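Local coordinates for 6-aminohexanoate-cyclic-dimer hydrolase (PDB 3A2Q), which hydrolyses the cyclic dimer of 6-aminohexanoate, a nylon-6 by-product, to its linear dimer as a member of the amidase family, at residues Y102-Q105 / R106-A110. The protein carries 1 engineered substitution. Sequence-based numbering, arbitrary orientation.
Sequences YFVQ and RMRAA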
ATOM      1  N   TYR A 102     -14.170  -9.886   2.615  1.00 29.18           N
ATOM      2  CA  TYR A 102     -14.819  -9.068   3.631  1.00 28.72           C
ATOM      3  C   TYR A 102     -14.610  -7.582   3.336  1.00 29.51           C
ATOM      4  O   TYR A 102     -15.524  -6.779   3.494  1.00 28.74           O
ATOM      5  CB  TYR A 102     -14.265  -9.403   5.017  1.00 28.15           C
ATOM      6  CG  TYR A 102     -14.656 -10.768   5.540  1.00 31.17           C
ATOM      7  CD1 TYR A 102     -13.725 -11.574   6.197  1.00 28.59           C
ATOM      8  CD2 TYR A 102     -15.964 -11.247   5.408  1.00 33.78           C
ATOM      9  CE1 TYR A 102     -14.079 -12.818   6.710  1.00 32.55           C
ATOM     10  CE2 TYR A 102     -16.329 -12.497   5.922  1.00 35.88           C
ATOM     11  CZ  TYR A 102     -15.380 -13.275   6.573  1.00 33.74           C
ATOM     12  OH  TYR A 102     -15.725 -14.499   7.116  1.00 30.78           O
ATOM     13  N   PHE A 103     -13.400  -7.222   2.911  1.00 29.89           N
ATOM     14  CA  PHE A 103     -13.079  -5.833   2.594  1.00 26.42           C
ATOM     15  C   PHE A 103     -14.076  -5.288   1.574  1.00 28.93           C
ATOM     16  O   PHE A 103     -14.628  -4.204   1.752  1.00 25.80           O
ATOM     17  CB  PHE A 103     -11.661  -5.725   2.005  1.00 30.61           C
ATOM     18  CG  PHE A 103     -11.195  -4.304   1.779  1.00 28.52           C
ATOM     19  CD1 PHE A 103     -10.471  -3.632   2.757  1.00 28.33           C
ATOM     20  CD2 PHE A 103     -11.490  -3.639   0.592  1.00 31.29           C
ATOM     21  CE1 PHE A 103     -10.046  -2.314   2.560  1.00 28.29           C
ATOM     22  CE2 PHE A 103     -11.073  -2.325   0.384  1.00 26.22           C
ATOM     23  CZ  PHE A 103     -10.350  -1.661   1.371  1.00 27.00           C
ATOM     24  N   VAL A 104     -14.291  -6.049   0.502  1.00 28.91           N
ATOM     25  CA  VAL A 104     -15.212  -5.643  -0.556  1.00 31.30           C
ATOM     26  C   VAL A 104     -16.644  -5.482  -0.052  1.00 30.99           C
ATOM     27  O   VAL A 104     -17.326  -4.531  -0.419  1.00 32.97           O
ATOM     28  CB  VAL A 104     -15.181  -6.651  -1.733  1.00 30.07           C
ATOM     29  CG1 VAL A 104     -16.267  -6.317  -2.745  1.00 36.45           C
ATOM     30  CG2 VAL A 104     -13.820  -6.606  -2.406  1.00 32.34           C
ATOM     31  N   GLN A 105     -17.096  -6.400   0.794  1.00 31.87           N
ATOM     32  CA  GLN A 105     -18.454  -6.320   1.331  1.00 30.48           C
ATOM     33  C   GLN A 105     -18.622  -5.081   2.199  1.00 30.41           C
ATOM     34  O   GLN A 105     -19.639  -4.391   2.120  1.00 30.17           O
ATOM     35  CB  GLN A 105     -18.781  -7.563   2.159  1.00 27.19           C
ATOM     36  CG  GLN A 105     -18.663  -8.869   1.399  1.00 33.68           C
ATOM     37  CD  GLN A 105     -19.097 -10.056   2.234  1.00 38.71           C
ATOM     38  OE1 GLN A 105     -18.720 -10.179   3.399  1.00 43.44           O
ATOM     39  NE2 GLN A 105     -19.886 -10.942   1.640  1.00 38.50           N
ATOM     40  N   ARG A 106     -17.619  -4.808   3.032  1.00 31.51           N
ATOM     41  CA  ARG A 106     -17.639  -3.652   3.923  1.00 29.34           C
ATOM     42  C   ARG A 106     -17.725  -2.336   3.152  1.00 29.42           C
ATOM     43  O   ARG A 106     -18.448  -1.425   3.551  1.00 32.86           O
ATOM     44  CB  ARG A 106     -16.384  -3.639   4.814  1.00 28.69           C
ATOM     45  CG  ARG A 106     -16.399  -4.628   5.984  1.00 28.94           C
ATOM     46  CD  ARG A 106     -17.535  -4.320   6.957  1.00 31.09           C
ATOM     47  NE  ARG A 106     -17.385  -5.023   8.229  1.00 33.59           N
ATOM     48  CZ  ARG A 106     -16.509  -4.690   9.174  1.00 32.59           C
ATOM     49  NH1 ARG A 106     -15.698  -3.654   8.999  1.00 31.62           N
ATOM     50  NH2 ARG A 106     -16.442  -5.396  10.297  1.00 32.18           N
ATOM     51  N   MET A 107     -16.977  -2.235   2.057  1.00 29.86           N
ATOM     52  CA  MET A 107     -16.979  -1.025   1.235  1.00 29.30           C
ATOM     53  C   MET A 107     -18.342  -0.782   0.583  1.00 30.75           C
ATOM     54  O   MET A 107     -18.843   0.349   0.567  1.00 32.14           O
ATOM     55  CB  MET A 107     -15.906  -1.126   0.146  1.00 32.52           C
ATOM     56  CG  MET A 107     -14.468  -1.007   0.660  1.00 29.29           C
ATOM     57  SD  MET A 107     -14.099   0.615   1.360  1.00 30.60           S
ATOM     58  CE  MET A 107     -13.701   1.530  -0.149  1.00 30.29           C
ATOM     59  N   ARG A 108     -18.936  -1.841   0.043  1.00 33.16           N
ATOM     60  CA  ARG A 108     -20.240  -1.733  -0.607  1.00 35.62           C
ATOM     61  C   ARG A 108     -21.328  -1.334   0.388  1.00 37.38           C
ATOM     62  O   ARG A 108     -22.202  -0.528   0.070  1.00 38.72           O
ATOM     63  CB  ARG A 108     -20.613  -3.059  -1.280  1.00 35.17           C
ATOM     64  CG  ARG A 108     -21.899  -2.986  -2.093  1.00 37.27           C
ATOM     65  CD  ARG A 108     -22.135  -4.249  -2.907  1.00 38.15           C
ATOM     66  NE  ARG A 108     -22.427  -5.413  -2.075  1.00 40.00           N
ATOM     67  CZ  ARG A 108     -21.678  -6.510  -2.033  1.00 43.01           C
ATOM     68  NH1 ARG A 108     -20.580  -6.602  -2.775  1.00 44.49           N
ATOM     69  NH2 ARG A 108     -22.033  -7.524  -1.254  1.00 43.13           N
ATOM     70  N   ALA A 109     -21.272  -1.898   1.591  1.00 37.93           N
ATOM     71  CA  ALA A 109     -22.255  -1.586   2.622  1.00 37.61           C
ATOM     72  C   ALA A 109     -22.135  -0.127   3.043  1.00 38.59           C
ATOM     73  O   ALA A 109     -23.104   0.483   3.505  1.00 39.26           O
ATOM     74  CB  ALA A 109     -22.056  -2.497   3.832  1.00 37.32           C
ATOM     75  N   ALA A 110     -20.940   0.432   2.879  1.00 35.13           N
ATOM     76  CA  ALA A 110     -20.681   1.818   3.243  1.00 34.22           C
ATOM     77  C   ALA A 110     -21.184   2.789   2.179  1.00 33.79           C
ATOM     78  O   ALA A 110     -21.309   3.984   2.438  1.00 36.26           O
ATOM     79  CB  ALA A 110     -19.187   2.027   3.469  1.00 34.91           C
TER
HETATM   80  O   HOH W   1     -21.032 -10.853  -1.031  1.00 48.45           O
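One helical turn apart, Phe103 and Met107 are set side by side, running the same way, by their first torsions: CG of Phe103 lies anti to the backbone N (chi1 -174°), CG of Met107 anti to its carbonyl carbon (chi1 -72°). Phe103 CE2 touches Met107 CG at 3.7 Å. A bend at chi2 of the methionine then places SD 4.9 Å from the centroid of the Phe103 ring, 36° off its normal, an oblique Met-aromatic contact. Helix 102-110 belongs to the beta-alpha-beta crossover joining the parallel, adjacent strands 68-72 and 113-118 of the mixed sheet; Val104 packs on Tyr69 and Leu71, Phe103 and Met107 on Val229 of helix 219-229. The Phe103 side chain lies about 9 Å from that of Lys72, probably a charge-relay residue. The i to i+4 spacing is fixed by regular alpha-helical bonds, such as Arg106 N to Tyr102 O at 2.9 Å and Met107 N to Phe103 O at 3.1 Å. On the more exposed side a water accepts from Gln105 NE2 at 2.9 Å and, weakly, from Arg108 NH2 at 3.5 Å, lying in the guanidinium plane at its edge. NH1 of Arg108 forms a salt bridge with Asp100.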